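Local coordinates for fatty acid CoA ligase (Marinactinospora thermotolerans, PDB 6SQ8), which belongs to the ANL superfamily of AMP-binding enzymes and binds adenosine monophosphate and 1-ethanoyl-9H-pyrido[3,4-b]indole-3-carboxylic acid, at residues 6-10 with 211-215. Sequence-based numbering, arbitrary orientation.
Sequences YARRV and QCTLA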
loop_
_atom_site.group_PDB
_atom_site.type_symbol
_atom_site.label_atom_id
_atom_site.label_comp_id
_atom_site.label_asym_id
_atom_site.label_seq_id
_atom_site.Cartn_x
_atom_site.Cartn_y
_atom_site.Cartn_z
ATOM N N TYR A 6 13.011 -15.234 -8.924
ATOM C CA TYR A 6 12.761 -14.041 -8.104
ATOM C C TYR A 6 13.488 -14.145 -6.755
ATOM O O TYR A 6 14.333 -13.307 -6.445
ATOM C CB TYR A 6 11.265 -13.777 -7.889
ATOM C CG TYR A 6 11.009 -12.600 -6.981
ATOM C CD1 TYR A 6 11.489 -11.338 -7.308
ATOM C CD2 TYR A 6 10.344 -12.746 -5.775
ATOM C CE1 TYR A 6 11.316 -10.251 -6.466
ATOM C CE2 TYR A 6 10.152 -11.671 -4.925
ATOM C CZ TYR A 6 10.650 -10.423 -5.267
ATOM O OH TYR A 6 10.465 -9.353 -4.445
ATOM N N ALA A 7 13.159 -15.170 -5.972
ATOM C CA ALA A 7 13.793 -15.376 -4.676
ATOM C C ALA A 7 15.317 -15.323 -4.828
ATOM O O ALA A 7 16.003 -14.704 -4.020
ATOM C CB ALA A 7 13.339 -16.684 -4.068
ATOM N N ARG A 8 15.841 -15.964 -5.876
ATOM C CA ARG A 8 17.287 -16.005 -6.127
ATOM C C ARG A 8 17.788 -14.586 -6.415
ATOM O O ARG A 8 18.862 -14.226 -5.969
ATOM C CB ARG A 8 17.641 -16.964 -7.280
ATOM C CG ARG A 8 19.127 -17.312 -7.396
ATOM C CD ARG A 8 19.537 -17.973 -8.711
ATOM N NE ARG A 8 19.930 -17.026 -9.765
ATOM C CZ ARG A 8 21.164 -16.893 -10.248
ATOM N NH1 ARG A 8 22.169 -17.561 -9.700
ATOM N NH2 ARG A 8 21.385 -16.132 -11.316
ATOM N N ARG A 9 17.008 -13.797 -7.170
ATOM C CA ARG A 9 17.397 -12.416 -7.510
ATOM C C ARG A 9 17.612 -11.610 -6.232
ATOM O O ARG A 9 18.575 -10.824 -6.136
ATOM C CB ARG A 9 16.351 -11.706 -8.374
ATOM C CG ARG A 9 16.783 -10.322 -8.848
ATOM C CD ARG A 9 15.656 -9.603 -9.562
ATOM N NE ARG A 9 16.020 -8.235 -9.921
ATOM C CZ ARG A 9 15.395 -7.516 -10.839
ATOM N NH1 ARG A 9 14.279 -7.962 -11.403
ATOM N NH2 ARG A 9 15.907 -6.357 -11.202
ATOM N N VAL A 10 16.705 -11.803 -5.270
ATOM C CA VAL A 10 16.746 -11.062 -4.031
ATOM C C VAL A 10 17.974 -11.525 -3.238
ATOM O O VAL A 10 18.814 -10.710 -2.875
ATOM C CB VAL A 10 15.443 -11.233 -3.235
ATOM C CG1 VAL A 10 15.516 -10.475 -1.928
ATOM C CG2 VAL A 10 14.202 -10.825 -4.042
ATOM N N GLN A 211 12.310 -6.408 0.037
ATOM C CA GLN A 211 12.901 -7.297 -0.976
ATOM C C GLN A 211 13.566 -6.471 -2.086
ATOM O O GLN A 211 14.690 -6.784 -2.479
ATOM C CB GLN A 211 11.858 -8.283 -1.506
ATOM C CG GLN A 211 11.601 -9.419 -0.526
ATOM C CD GLN A 211 10.746 -10.538 -1.062
ATOM O OE1 GLN A 211 9.945 -10.366 -1.990
ATOM N NE2 GLN A 211 10.878 -11.684 -0.415
ATOM N N CYS A 212 12.889 -5.413 -2.564
ATOM C CA CYS A 212 13.476 -4.496 -3.536
ATOM C C CYS A 212 14.790 -3.927 -2.992
ATOM O O CYS A 212 15.775 -3.842 -3.690
ATOM C CB CYS A 212 12.514 -3.369 -3.873
ATOM S SG CYS A 212 11.086 -3.940 -4.820
ATOM N N THR A 213 14.788 -3.543 -1.719
ATOM C CA THR A 213 15.942 -2.935 -1.076
ATOM C C THR A 213 17.095 -3.943 -1.035
ATOM O O THR A 213 18.244 -3.601 -1.377
ATOM C CB THR A 213 15.579 -2.408 0.313
ATOM O OG1 THR A 213 14.558 -1.444 0.080
ATOM C CG2 THR A 213 16.742 -1.791 1.057
ATOM N N LEU A 214 16.793 -5.184 -0.632
ATOM C CA LEU A 214 17.826 -6.209 -0.532
ATOM C C LEU A 214 18.399 -6.507 -1.923
ATOM O O LEU A 214 19.614 -6.549 -2.087
ATOM C CB LEU A 214 17.243 -7.464 0.110
ATOM C CG LEU A 214 16.971 -7.376 1.613
ATOM C CD1 LEU A 214 16.247 -8.615 2.110
ATOM C CD2 LEU A 214 18.260 -7.199 2.384
ATOM N N ALA A 215 17.519 -6.659 -2.915
ATOM C CA ALA A 215 17.880 -7.125 -4.242
ATOM C C ALA A 215 18.821 -6.148 -4.941
ATOM O O ALA A 215 19.565 -6.544 -5.832
ATOM C CB ALA A 215 16.629 -7.333 -5.057
HETATM O O HOH W 1 18.568 -7.338 -8.715
#
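Val10 and Ala215 form the tight part of this contact: their CA atoms lie 4.1 Å apart, because a methyl group is all that Ala215 places between the helices, its CB 3.9 Å from Val10 CA. The branched side chain of Val10 packs beside it. Its CG1, anti to the backbone N (chi1 179°), reaches Leu214 CB at 4.0 Å and lies against the carbonyl oxygen of Gln211, while CG2 sits 3.7 Å above one face of the Tyr6 ring, toward the rim. Tyrosine suits a buried site next to an amide, being apolar on its face and polar at its end. Its hydroxyl donates a hydrogen bond to Gln211 OE1 (2.7 Å), approaching from above the carbonyl plane, with ring and amide planes 67° apart. The other end of that amide, NE2, is hydrogen-bonded to Gln71 OE1, so both polar ends of a buried glutamine are satisfied. In this AMP-binding enzyme fold, the contact packs the N-terminal helix 5-13 on helix 205-215, segments 6-10 and 211-215 running at 59°; Leu68 of helix 61-72 touches Val10 and Gln211, and Met178 of helix 175-189 touches Tyr6. The looser margin lies at Arg9, whose long side chain can stay partly exposed: a water accepts from Arg9 NE (3.0 Å) and donates to Ala215 O (3.2 Å), NH1 is hydrogen-bonded to Ser179 OG, and NH2 forms a salt bridge with Asp183.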